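PDB 4J20: cytochrome c-555 from Chlorobium tepidum, which carries electrons through a single covalently attached heme c of unusually low redox potential, although its part in bacterial photosynthesis is not established. Local coordinates for residues Q42-L47 and A79-V84. The protein carries 2 engineered substitutions. Residues are numbered along the deposited sequence; the frame is centred on the assembly and turned at random.
Sequences QGMNTL and AVAYMV. With HEB (heme b/c), chain I; SO4 (sulfate ion), chain C.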
loop_
_atom_site.group_PDB
_atom_site.type_symbol
_atom_site.label_atom_id
_atom_site.label_comp_id
_atom_site.label_asym_id
_atom_site.label_seq_id
_atom_site.Cartn_x
_atom_site.Cartn_y
_atom_site.Cartn_z
ATOM N N GLN A 42 11.021 6.438 0.155
ATOM C CA GLN A 42 11.663 5.177 -0.130
ATOM C C GLN A 42 11.585 4.846 -1.599
ATOM O O GLN A 42 12.332 3.983 -2.065
ATOM C CB GLN A 42 11.063 4.038 0.672
ATOM C CG GLN A 42 11.252 4.168 2.159
ATOM C CD GLN A 42 10.620 3.055 2.863
ATOM O OE1 GLN A 42 9.392 2.952 2.889
ATOM N NE2 GLN A 42 11.425 2.141 3.376
ATOM N N GLY A 43 10.605 5.446 -2.314
ATOM C CA GLY A 43 10.349 5.191 -3.724
ATOM C C GLY A 43 9.444 3.990 -3.923
ATOM O O GLY A 43 9.259 3.151 -3.039
ATOM N N MET A 44 8.837 3.956 -5.101
ATOM C CA MET A 44 7.867 2.931 -5.423
ATOM C C MET A 44 8.443 1.553 -5.442
ATOM O O MET A 44 7.773 0.603 -5.016
ATOM C CB MET A 44 7.132 3.240 -6.740
ATOM C CG MET A 44 6.169 4.402 -6.617
ATOM S SD MET A 44 4.688 3.989 -5.615
ATOM C CE MET A 44 3.905 2.718 -6.605
ATOM N N ASN A 45 9.625 1.352 -5.975
ATOM C CA ASN A 45 10.178 0.021 -6.031
ATOM C C ASN A 45 10.203 -0.623 -4.639
ATOM O O ASN A 45 9.777 -1.759 -4.467
ATOM C CB ASN A 45 11.556 0.025 -6.682
ATOM C CG ASN A 45 12.094 -1.364 -6.856
ATOM O OD1 ASN A 45 12.977 -1.797 -6.129
ATOM N ND2 ASN A 45 11.505 -2.100 -7.775
ATOM N N THR A 46 10.684 0.109 -3.655
ATOM C CA THR A 46 10.766 -0.401 -2.292
ATOM C C THR A 46 9.359 -0.539 -1.708
ATOM O O THR A 46 9.061 -1.556 -1.081
ATOM C CB THR A 46 11.592 0.511 -1.431
ATOM O OG1 THR A 46 12.951 0.396 -1.865
ATOM C CG2 THR A 46 11.502 0.143 0.020
ATOM N N LEU A 47 8.480 0.468 -1.884
ATOM C CA LEU A 47 7.145 0.325 -1.316
ATOM C C LEU A 47 6.436 -0.918 -1.847
ATOM O O LEU A 47 5.782 -1.643 -1.091
ATOM C CB LEU A 47 6.286 1.579 -1.610
ATOM C CG LEU A 47 6.722 2.854 -0.907
ATOM C CD1 LEU A 47 5.903 4.031 -1.348
ATOM C CD2 LEU A 47 6.625 2.708 0.596
ATOM N N ALA A 79 -2.255 -0.724 -6.562
ATOM C CA ALA A 79 -2.878 -0.263 -5.319
ATOM C C ALA A 79 -1.933 0.649 -4.535
ATOM O O ALA A 79 -2.376 1.680 -3.990
ATOM C CB ALA A 79 -3.316 -1.438 -4.483
ATOM N N VAL A 80 -0.639 0.318 -4.487
ATOM C CA VAL A 80 0.317 1.195 -3.814
ATOM C C VAL A 80 0.326 2.550 -4.499
ATOM O O VAL A 80 0.333 3.607 -3.852
ATOM C CB VAL A 80 1.749 0.564 -3.799
ATOM C CG1 VAL A 80 2.755 1.564 -3.222
ATOM C CG2 VAL A 80 1.786 -0.748 -3.005
ATOM N N ALA A 81 0.316 2.567 -5.833
ATOM C CA ALA A 81 0.327 3.823 -6.590
ATOM C C ALA A 81 -0.879 4.665 -6.243
ATOM O O ALA A 81 -0.773 5.879 -6.089
ATOM C CB ALA A 81 0.393 3.548 -8.091
ATOM N N TYR A 82 -2.039 4.007 -6.124
ATOM C CA TYR A 82 -3.217 4.727 -5.705
ATOM C C TYR A 82 -3.051 5.337 -4.313
ATOM O O TYR A 82 -3.315 6.520 -4.090
ATOM C CB TYR A 82 -4.431 3.794 -5.736
ATOM C CG TYR A 82 -5.670 4.466 -5.234
ATOM C CD1 TYR A 82 -6.322 5.419 -6.000
ATOM C CD2 TYR A 82 -6.144 4.209 -3.964
ATOM C CE1 TYR A 82 -7.436 6.077 -5.516
ATOM C CE2 TYR A 82 -7.271 4.918 -3.456
ATOM C CZ TYR A 82 -7.899 5.806 -4.261
ATOM O OH TYR A 82 -9.033 6.468 -3.780
ATOM N N MET A 83 -2.593 4.524 -3.371
ATOM C CA MET A 83 -2.400 4.988 -1.981
ATOM C C MET A 83 -1.429 6.173 -1.922
ATOM O O MET A 83 -1.703 7.183 -1.240
ATOM C CB MET A 83 -1.854 3.858 -1.149
ATOM C CG MET A 83 -2.862 2.716 -0.996
ATOM S SD MET A 83 -2.179 1.170 -0.343
ATOM C CE MET A 83 -1.827 1.670 1.334
ATOM N N VAL A 84 -0.300 6.065 -2.600
ATOM C CA VAL A 84 0.686 7.141 -2.585
ATOM C C VAL A 84 0.116 8.401 -3.226
ATOM O O VAL A 84 0.272 9.510 -2.672
ATOM C CB VAL A 84 1.949 6.680 -3.322
ATOM C CG1 VAL A 84 2.852 7.877 -3.700
ATOM C CG2 VAL A 84 2.713 5.656 -2.523
HETATM FE FE HEB I . -0.404 -2.325 4.148
HETATM C CHA HEB I . 2.290 -0.658 5.377
HETATM C CHB HEB I . 0.358 -1.229 0.988
HETATM C CHC HEB I . -2.987 -4.128 2.884
HETATM C CHD HEB I . -1.340 -3.192 7.305
HETATM N NA HEB I . 1.051 -1.192 3.341
HETATM C C1A HEB I . 2.080 -0.545 4.030
HETATM C C2A HEB I . 2.845 0.222 3.084
HETATM C C3A HEB I . 2.284 0.076 1.889
HETATM C C4A HEB I . 1.167 -0.803 2.030
HETATM C CMA HEB I . 2.726 0.693 0.571
HETATM C CAA HEB I . 4.045 1.086 3.473
HETATM C CBA HEB I . 5.365 0.398 3.110
HETATM C CGA HEB I . 6.601 1.146 3.545
HETATM O O1A HEB I . 6.521 2.178 4.274
HETATM O O2A HEB I . 7.697 0.646 3.185
HETATM N NB HEB I . -1.176 -2.612 2.312
HETATM C C1B HEB I . -0.696 -2.101 1.108
HETATM C C2B HEB I . -1.441 -2.647 0.013
HETATM C C3B HEB I . -2.393 -3.438 0.537
HETATM C C4B HEB I . -2.239 -3.452 1.973
HETATM C CMB HEB I . -1.185 -2.235 -1.414
HETATM C CAB HEB I . -3.468 -4.243 -0.151
HETATM C CBB HEB I . -2.926 -5.151 -1.265
HETATM N NC HEB I . -1.878 -3.400 4.956
HETATM C C1C HEB I . -2.843 -4.101 4.251
HETATM C C2C HEB I . -3.702 -4.805 5.172
HETATM C C3C HEB I . -3.282 -4.492 6.403
HETATM C C4C HEB I . -2.127 -3.671 6.293
HETATM C CMC HEB I . -4.931 -5.595 4.724
HETATM C CAC HEB I . -3.885 -4.895 7.746
HETATM C CBC HEB I . -4.019 -6.393 8.015
HETATM N ND HEB I . 0.347 -1.994 5.986
HETATM C C1D HEB I . -0.193 -2.456 7.180
HETATM C C2D HEB I . 0.577 -1.999 8.285
HETATM C C3D HEB I . 1.665 -1.237 7.713
HETATM C C4D HEB I . 1.468 -1.268 6.290
HETATM C CMD HEB I . 0.359 -2.251 9.755
HETATM C CAD HEB I . 2.775 -0.513 8.456
HETATM C CBD HEB I . 3.983 -1.412 8.806
HETATM C CGD HEB I . 5.033 -0.633 9.497
HETATM O O1D HEB I . 5.576 0.293 8.875
HETATM O O2D HEB I . 5.302 -0.868 10.650
HETATM S S SO4 C . 11.469 4.563 -7.559
HETATM O O1 SO4 C . 11.069 3.201 -7.958
HETATM O O2 SO4 C . 12.137 5.211 -8.679
HETATM O O3 SO4 C . 10.216 5.357 -7.255
HETATM O O4 SO4 C . 12.359 4.287 -6.388
#
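M44 reaches across to V80, A81 and V84, its thioether folded over the flank of the helix that bears them. Its chain is bent at chi2 and again at chi3 (-64°), the last turn bringing M44 CE onto the backbone, 3.7 Å from A81 N. M44 CE also touches V80 CG1 at 3.8 Å and A81 CB at a similar distance, while M44 SD faces V84 CG2 at 4.0 Å. M44 and the two valines pass one another pointing in opposite senses, SD lying near V80 CG1 as well as V84 CG2. Three residues on, L47 has its CB directed toward the partner helix. Its CB rests against V80 CG1, and L47 CD1 meets V84 CG2 at 3.8 Å, the two side chains crossing at a slant. V80 CG1, anti to its backbone N (chi1 174°), meets both M44 CE and L47 CB, from directions nearly at right angles. The contact joins the first turn of helix 44-53 to the C-terminal helix 73-85 of a class I type cytochrome c fold, in which helices wrap one heme. The branches that do not face the partner helix go to the cofactor: V80 CG2 lies 3.7 Å from heme CMB, and L47 CD2 packs at 3.3 Å against the carboxylate carbon CGA of a heme propionate. M83, on another side of helix 73-85, sets its CE 3.6 Å from heme CHB. Y3 covers M44 and A81, and I40 of helix 33-40 backs V84. G43, with positive phi, occupies the N-cap of helix 44-53; there a sulfate, probably from the crystallisation liquor, accepts hydrogen bonds from the backbone N-H groups of M44 and N45, at a site where the helix dipole would probably favour an anion.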